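Local coordinates for glycosyl hydrolases family 2, sugar binding domain protein (Bacteroides uniformis str. 3978 T3 ii, PDB 6D1P) that probably hydrolyses O-glycosidic bonds as a beta-glucuronidase of glycoside hydrolase family 2 from a human gut bacterium, at residues I98-T103 / L196-A201; Y121-R126 / K161-I166. All blocks are in the same frame, centred on the assembly; numbering follows the deposited sequence.

Contact 1: residues I98-T103 / L196-A201; sequences IENPYT and LVYTPA
Two tyrosine rings organise this contact. One face of the Tyr198 ring carries Asn100 CA, 3.8 Å from the ring centroid, the Glu99 carbonyl oxygen and the ring carbon Pro101 CD, while Ile98 CG2 meets the edge at CE1. The Tyr102 ring sits between two prolines, with Pro101 CG 3.7 Å above one face and Pro200 on the opposite one, where Pro200 CG lies 4.2 Å from the Tyr102 centroid in a CH-pi contact. Tyr198 CB lies at the Tyr102 edge, in the ring plane. The Asn100 side chain runs alongside the Tyr198 ring in the reverse direction, its amide tilted 25° from it; Asn100 OD1, 3.2 Å from Tyr198 CB, is buried without a modelled polar partner. Tyr198 OH accepts a hydrogen bond from Glu99 N (2.9 Å). A leucine at Tyr198 would remove this hydroxyl and ring face, and would probably loosen residues 98-101 from the end of strand 194-199. Residues 98-103, bent by an inverse gamma turn at Pro101, cross from strand 89-96 to strand 106-111, between the two sheets of the sugar-binding domain. Against residues 196-201 this crossover is held mostly by apolar and CH-pi packing, its polar links being one direct hydrogen bond and a water bridging Thr103 O to Ala201 N.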
loop_
_atom_site.group_PDB
_atom_site.type_symbol
_atom_site.label_atom_id
_atom_site.label_comp_id
_atom_site.label_asym_id
_atom_site.label_seq_id
_atom_site.Cartn_x
_atom_site.Cartn_y
_atom_site.Cartn_z
ATOM N N ILE A 98 -30.363 -11.166 -10.919
ATOM C CA ILE A 98 -30.608 -10.547 -12.214
ATOM C C ILE A 98 -31.953 -11.045 -12.731
ATOM O O ILE A 98 -32.074 -12.195 -13.168
ATOM C CB ILE A 98 -29.460 -10.839 -13.188
ATOM C CG1 ILE A 98 -28.258 -9.980 -12.791
ATOM C CG2 ILE A 98 -29.872 -10.566 -14.627
ATOM C CD1 ILE A 98 -27.071 -10.134 -13.667
ATOM N N GLU A 99 -32.962 -10.173 -12.674
ATOM C CA GLU A 99 -34.357 -10.483 -12.994
ATOM C C GLU A 99 -34.822 -9.526 -14.089
ATOM O O GLU A 99 -35.545 -8.564 -13.814
ATOM C CB GLU A 99 -35.298 -10.359 -11.694
ATOM C CG GLU A 99 -34.817 -11.083 -10.414
ATOM C CD GLU A 99 -35.770 -10.894 -9.217
ATOM O OE1 GLU A 99 -36.363 -11.898 -8.756
ATOM O OE2 GLU A 99 -35.930 -9.744 -8.740
ATOM N N ASN A 100 -34.422 -9.789 -15.332
ATOM C CA ASN A 100 -34.784 -8.884 -16.428
ATOM C C ASN A 100 -36.241 -9.086 -16.827
ATOM O O ASN A 100 -36.605 -10.187 -17.258
ATOM C CB ASN A 100 -33.892 -9.104 -17.643
ATOM C CG ASN A 100 -34.010 -7.966 -18.659
ATOM O OD1 ASN A 100 -34.881 -7.099 -18.544
ATOM N ND2 ASN A 100 -33.136 -7.967 -19.655
ATOM N N PRO A 101 -37.102 -8.047 -16.730
ATOM C CA PRO A 101 -38.528 -8.192 -17.034
ATOM C C PRO A 101 -38.896 -7.940 -18.497
ATOM O O PRO A 101 -39.861 -7.235 -18.806
ATOM C CB PRO A 101 -39.166 -7.126 -16.131
ATOM C CG PRO A 101 -38.158 -6.015 -16.181
ATOM C CD PRO A 101 -36.807 -6.718 -16.163
ATOM N N TYR A 102 -38.128 -8.510 -19.419
ATOM C CA TYR A 102 -38.389 -8.231 -20.824
ATOM C C TYR A 102 -38.038 -9.450 -21.650
ATOM O O TYR A 102 -37.011 -10.095 -21.418
ATOM C CB TYR A 102 -37.592 -7.027 -21.348
ATOM C CG TYR A 102 -37.844 -5.731 -20.611
ATOM C CD1 TYR A 102 -36.874 -5.180 -19.786
ATOM C CD2 TYR A 102 -39.046 -5.058 -20.737
ATOM C CE1 TYR A 102 -37.096 -3.993 -19.107
ATOM C CE2 TYR A 102 -39.275 -3.873 -20.063
ATOM C CZ TYR A 102 -38.295 -3.349 -19.244
ATOM O OH TYR A 102 -38.516 -2.168 -18.566
ATOM N N THR A 103 -38.900 -9.753 -22.615
ATOM C CA THR A 103 -38.611 -10.805 -23.572
ATOM C C THR A 103 -37.405 -10.405 -24.401
ATOM O O THR A 103 -37.436 -9.385 -25.100
ATOM C CB THR A 103 -39.822 -11.043 -24.464
ATOM O OG1 THR A 103 -40.988 -11.171 -23.641
ATOM C CG2 THR A 103 -39.632 -12.303 -25.295
ATOM N N LEU A 196 -27.552 -1.291 -12.126
ATOM C CA LEU A 196 -28.086 -2.414 -12.890
ATOM C C LEU A 196 -29.296 -1.930 -13.682
ATOM O O LEU A 196 -30.212 -1.320 -13.112
ATOM C CB LEU A 196 -28.475 -3.559 -11.953
ATOM C CG LEU A 196 -29.000 -4.831 -12.608
ATOM C CD1 LEU A 196 -27.929 -5.459 -13.488
ATOM C CD2 LEU A 196 -29.466 -5.801 -11.527
ATOM N N VAL A 197 -29.291 -2.161 -14.995
ATOM C CA VAL A 197 -30.271 -1.523 -15.875
ATOM C C VAL A 197 -30.790 -2.530 -16.893
ATOM O O VAL A 197 -30.007 -3.205 -17.575
ATOM C CB VAL A 197 -29.687 -0.288 -16.590
ATOM C CG1 VAL A 197 -30.749 0.385 -17.463
ATOM C CG2 VAL A 197 -29.127 0.703 -15.578
ATOM N N TYR A 198 -32.114 -2.618 -16.994
ATOM C CA TYR A 198 -32.805 -3.486 -17.940
ATOM C C TYR A 198 -33.507 -2.649 -19.004
ATOM O O TYR A 198 -34.109 -1.612 -18.693
ATOM C CB TYR A 198 -33.853 -4.351 -17.234
ATOM C CG TYR A 198 -33.401 -5.123 -16.014
ATOM C CD1 TYR A 198 -32.532 -6.189 -16.133
ATOM C CD2 TYR A 198 -33.898 -4.822 -14.750
ATOM C CE1 TYR A 198 -32.135 -6.924 -15.028
ATOM C CE2 TYR A 198 -33.508 -5.556 -13.632
ATOM C CZ TYR A 198 -32.624 -6.609 -13.785
ATOM O OH TYR A 198 -32.218 -7.359 -12.699
ATOM N N THR A 199 -33.445 -3.104 -20.250
ATOM C CA THR A 199 -34.114 -2.451 -21.368
ATOM C C THR A 199 -34.694 -3.514 -22.286
ATOM O O THR A 199 -34.229 -4.661 -22.292
ATOM C CB THR A 199 -33.174 -1.545 -22.179
ATOM O OG1 THR A 199 -32.028 -2.291 -22.601
ATOM C CG2 THR A 199 -32.734 -0.357 -21.368
ATOM N N PRO A 200 -35.713 -3.167 -23.074
ATOM C CA PRO A 200 -36.245 -4.105 -24.070
ATOM C C PRO A 200 -35.251 -4.364 -25.193
ATOM O O PRO A 200 -34.246 -3.668 -25.360
ATOM C CB PRO A 200 -37.494 -3.390 -24.600
ATOM C CG PRO A 200 -37.842 -2.410 -23.568
ATOM C CD PRO A 200 -36.555 -1.965 -22.963
ATOM N N ALA A 201 -35.560 -5.393 -25.989
ATOM C CA ALA A 201 -34.768 -5.680 -27.182
ATOM C C ALA A 201 -34.629 -4.448 -28.062
ATOM O O ALA A 201 -33.583 -4.229 -28.686
ATOM C CB ALA A 201 -35.401 -6.823 -27.975
HETATM O O HOH W 1 -37.765 -6.867 -25.368
#

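Contact 2: residues Y121-R126 / K161-I166; sequences YVYTTR and KIPIAI
Residues 121-122 pair antiparallel with strand 162-169 and then reverse through a type II' turn, Val122 to Thr125, closing a beta-hairpin in the larger sheet of the sugar-binding domain, a jelly-roll beta-sandwich in this family. Tyr121 and Ala165 form a hydrogen-bonded pair: Tyr121 N donates to Ala165 O (2.8 Å), nearly along the carbonyl axis, and Ala165 N returns a straighter bond to Tyr121 O (3.0 Å, 170° at the hydrogen). Val122 and Ile164 follow as the non-hydrogen-bonded pair.

On the Val122 face the two valine methyls divide the work. Val122 CG2 meets Ile164 CD1 at 3.8 Å, and Val122 CG1, anti to the backbone N, reaches Ile162 CG2 at 4.0 Å; helix 142-149 covers this patch through Ala144 and Phe148. On the other face Tyr121 and Ala165 approach through their CB atoms, and Ala165 O lies at the edge of the Tyr121 ring, in its plane. That ring also meets Trp91, and its hydroxyl is hydrogen-bonded to Glu119.

Tyr123 takes the positive phi (44°) that the first central position of a type II' turn requires, and Tyr123 N donates to Pro163 O from above the carbonyl plane (2.9 Å). Tyr123 CD2 lies 4.1 Å from Pro163 CG, the two side chains crossing obliquely, while the methyl Thr124 CG2 sits 3.5 Å above the centre of one face of the Tyr123 ring.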
loop_
_atom_site.group_PDB
_atom_site.type_symbol
_atom_site.label_atom_id
_atom_site.label_comp_id
_atom_site.label_asym_id
_atom_site.label_seq_id
_atom_site.Cartn_x
_atom_site.Cartn_y
_atom_site.Cartn_z
ATOM N N TYR A 121 -16.120 -8.223 -15.267
ATOM C CA TYR A 121 -16.179 -9.667 -15.438
ATOM C C TYR A 121 -17.498 -10.209 -14.921
ATOM O O TYR A 121 -17.933 -9.847 -13.827
ATOM C CB TYR A 121 -15.036 -10.358 -14.699
ATOM C CG TYR A 121 -13.654 -10.014 -15.189
ATOM C CD1 TYR A 121 -13.033 -8.819 -14.821
ATOM C CD2 TYR A 121 -12.947 -10.905 -15.988
ATOM C CE1 TYR A 121 -11.747 -8.521 -15.263
ATOM C CE2 TYR A 121 -11.670 -10.613 -16.436
ATOM C CZ TYR A 121 -11.071 -9.427 -16.077
ATOM O OH TYR A 121 -9.793 -9.161 -16.531
ATOM N N VAL A 122 -18.137 -11.061 -15.717
ATOM C CA VAL A 122 -19.161 -11.992 -15.254
ATOM C C VAL A 122 -18.477 -13.341 -15.059
ATOM O O VAL A 122 -17.927 -13.909 -16.014
ATOM C CB VAL A 122 -20.314 -12.110 -16.263
ATOM C CG1 VAL A 122 -21.215 -13.304 -15.908
ATOM C CG2 VAL A 122 -21.118 -10.814 -16.353
ATOM N N TYR A 123 -18.504 -13.858 -13.834
ATOM C CA TYR A 123 -17.716 -15.039 -13.499
ATOM C C TYR A 123 -16.302 -14.905 -14.075
ATOM O O TYR A 123 -15.603 -13.942 -13.750
ATOM C CB TYR A 123 -18.421 -16.307 -13.989
ATOM C CG TYR A 123 -17.840 -17.586 -13.432
ATOM C CD1 TYR A 123 -17.549 -18.656 -14.268
ATOM C CD2 TYR A 123 -17.558 -17.716 -12.072
ATOM C CE1 TYR A 123 -16.999 -19.833 -13.770
ATOM C CE2 TYR A 123 -17.017 -18.887 -11.563
ATOM C CZ TYR A 123 -16.736 -19.948 -12.424
ATOM O OH TYR A 123 -16.193 -21.119 -11.938
ATOM N N THR A 124 -15.868 -15.813 -14.952
ATOM C CA THR A 124 -14.495 -15.789 -15.438
ATOM C C THR A 124 -14.361 -15.180 -16.822
ATOM O O THR A 124 -13.331 -15.372 -17.473
ATOM C CB THR A 124 -13.904 -17.196 -15.460
ATOM O OG1 THR A 124 -14.600 -17.979 -16.436
ATOM C CG2 THR A 124 -14.031 -17.832 -14.099
ATOM N N THR A 125 -15.367 -14.453 -17.276
ATOM C CA THR A 125 -15.412 -13.923 -18.628
ATOM C C THR A 125 -15.355 -12.402 -18.560
ATOM O O THR A 125 -16.197 -11.777 -17.904
ATOM C CB THR A 125 -16.689 -14.380 -19.331
ATOM O OG1 THR A 125 -16.776 -15.807 -19.271
ATOM C CG2 THR A 125 -16.685 -13.934 -20.790
ATOM N N ARG A 126 -14.375 -11.805 -19.237
ATOM C CA ARG A 126 -14.314 -10.350 -19.289
ATOM C C ARG A 126 -15.364 -9.819 -20.255
ATOM O O ARG A 126 -15.527 -10.343 -21.360
ATOM C CB ARG A 126 -12.926 -9.879 -19.707
ATOM C CG ARG A 126 -12.875 -8.388 -19.971
ATOM C CD ARG A 126 -11.684 -7.701 -19.324
ATOM N NE ARG A 126 -10.419 -8.115 -19.897
ATOM C CZ ARG A 126 -9.980 -7.743 -21.091
ATOM N NH1 ARG A 126 -8.804 -8.191 -21.526
ATOM N NH2 ARG A 126 -10.714 -6.942 -21.858
ATOM N N LYS A 161 -27.761 -16.863 -8.345
ATOM C CA LYS A 161 -27.250 -15.501 -8.453
ATOM C C LYS A 161 -26.018 -15.467 -9.361
ATOM O O LYS A 161 -25.462 -16.505 -9.729
ATOM C CB LYS A 161 -26.934 -14.938 -7.069
ATOM C CG LYS A 161 -28.171 -14.799 -6.197
ATOM C CD LYS A 161 -27.834 -14.627 -4.721
ATOM C CE LYS A 161 -27.788 -13.163 -4.307
ATOM N NZ LYS A 161 -27.965 -13.016 -2.828
ATOM N N ILE A 162 -25.598 -14.267 -9.735
ATOM C CA ILE A 162 -24.563 -14.070 -10.746
ATOM C C ILE A 162 -23.344 -13.440 -10.086
ATOM O O ILE A 162 -23.474 -12.401 -9.438
ATOM C CB ILE A 162 -25.044 -13.200 -11.919
ATOM C CG1 ILE A 162 -26.380 -13.723 -12.453
ATOM C CG2 ILE A 162 -24.019 -13.203 -13.038
ATOM C CD1 ILE A 162 -26.331 -15.162 -12.902
ATOM N N PRO A 163 -22.148 -14.010 -10.245
ATOM C CA PRO A 163 -20.949 -13.380 -9.678
ATOM C C PRO A 163 -20.343 -12.321 -10.591
ATOM O O PRO A 163 -20.075 -12.557 -11.778
ATOM C CB PRO A 163 -19.991 -14.567 -9.471
ATOM C CG PRO A 163 -20.602 -15.748 -10.232
ATOM C CD PRO A 163 -21.812 -15.238 -10.979
ATOM N N ILE A 164 -20.127 -11.139 -10.021
ATOM C CA ILE A 164 -19.603 -9.975 -10.722
ATOM C C ILE A 164 -18.265 -9.603 -10.092
ATOM O O ILE A 164 -18.135 -9.579 -8.864
ATOM C CB ILE A 164 -20.593 -8.798 -10.641
ATOM C CG1 ILE A 164 -21.888 -9.167 -11.354
ATOM C CG2 ILE A 164 -20.010 -7.511 -11.251
ATOM C CD1 ILE A 164 -21.677 -9.542 -12.800
ATOM N N ALA A 165 -17.274 -9.314 -10.921
ATOM C CA ALA A 165 -16.035 -8.742 -10.424
ATOM C C ALA A 165 -15.625 -7.599 -11.331
ATOM O O ALA A 165 -15.833 -7.650 -12.550
ATOM C CB ALA A 165 -14.904 -9.777 -10.327
ATOM N N ILE A 166 -15.051 -6.563 -10.726
ATOM C CA ILE A 166 -14.629 -5.372 -11.446
ATOM C C ILE A 166 -13.240 -4.995 -10.972
ATOM O O ILE A 166 -13.027 -4.795 -9.769
ATOM C CB ILE A 166 -15.593 -4.203 -11.233
ATOM C CG1 ILE A 166 -16.998 -4.629 -11.633
ATOM C CG2 ILE A 166 -15.132 -3.019 -12.067
ATOM C CD1 ILE A 166 -18.050 -3.675 -11.209
#

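How the contacts relate
Both contacts belong to the sugar-binding domain: contact 1 packs the crossover between its two sheets on the end of strand 194-199, in the four-stranded sheet, whereas contact 2 pairs two strands within the six-stranded sheet. Contact 2 is buried and rests on regular backbone hydrogen bonds with aliphatic side chains on one face; contact 1 is only partly buried, with exposed residues among its members, and relies on aromatic rings, prolines, a bridging water and a single hydrogen bond to a side chain. In the sequence, both segments of contact 2 fall between those of contact 1. They touch directly where Ile98 CD1 packs on Ile162 CG1 at 3.9 Å, so aliphatic packing links residues 98-103 to strand 162-169.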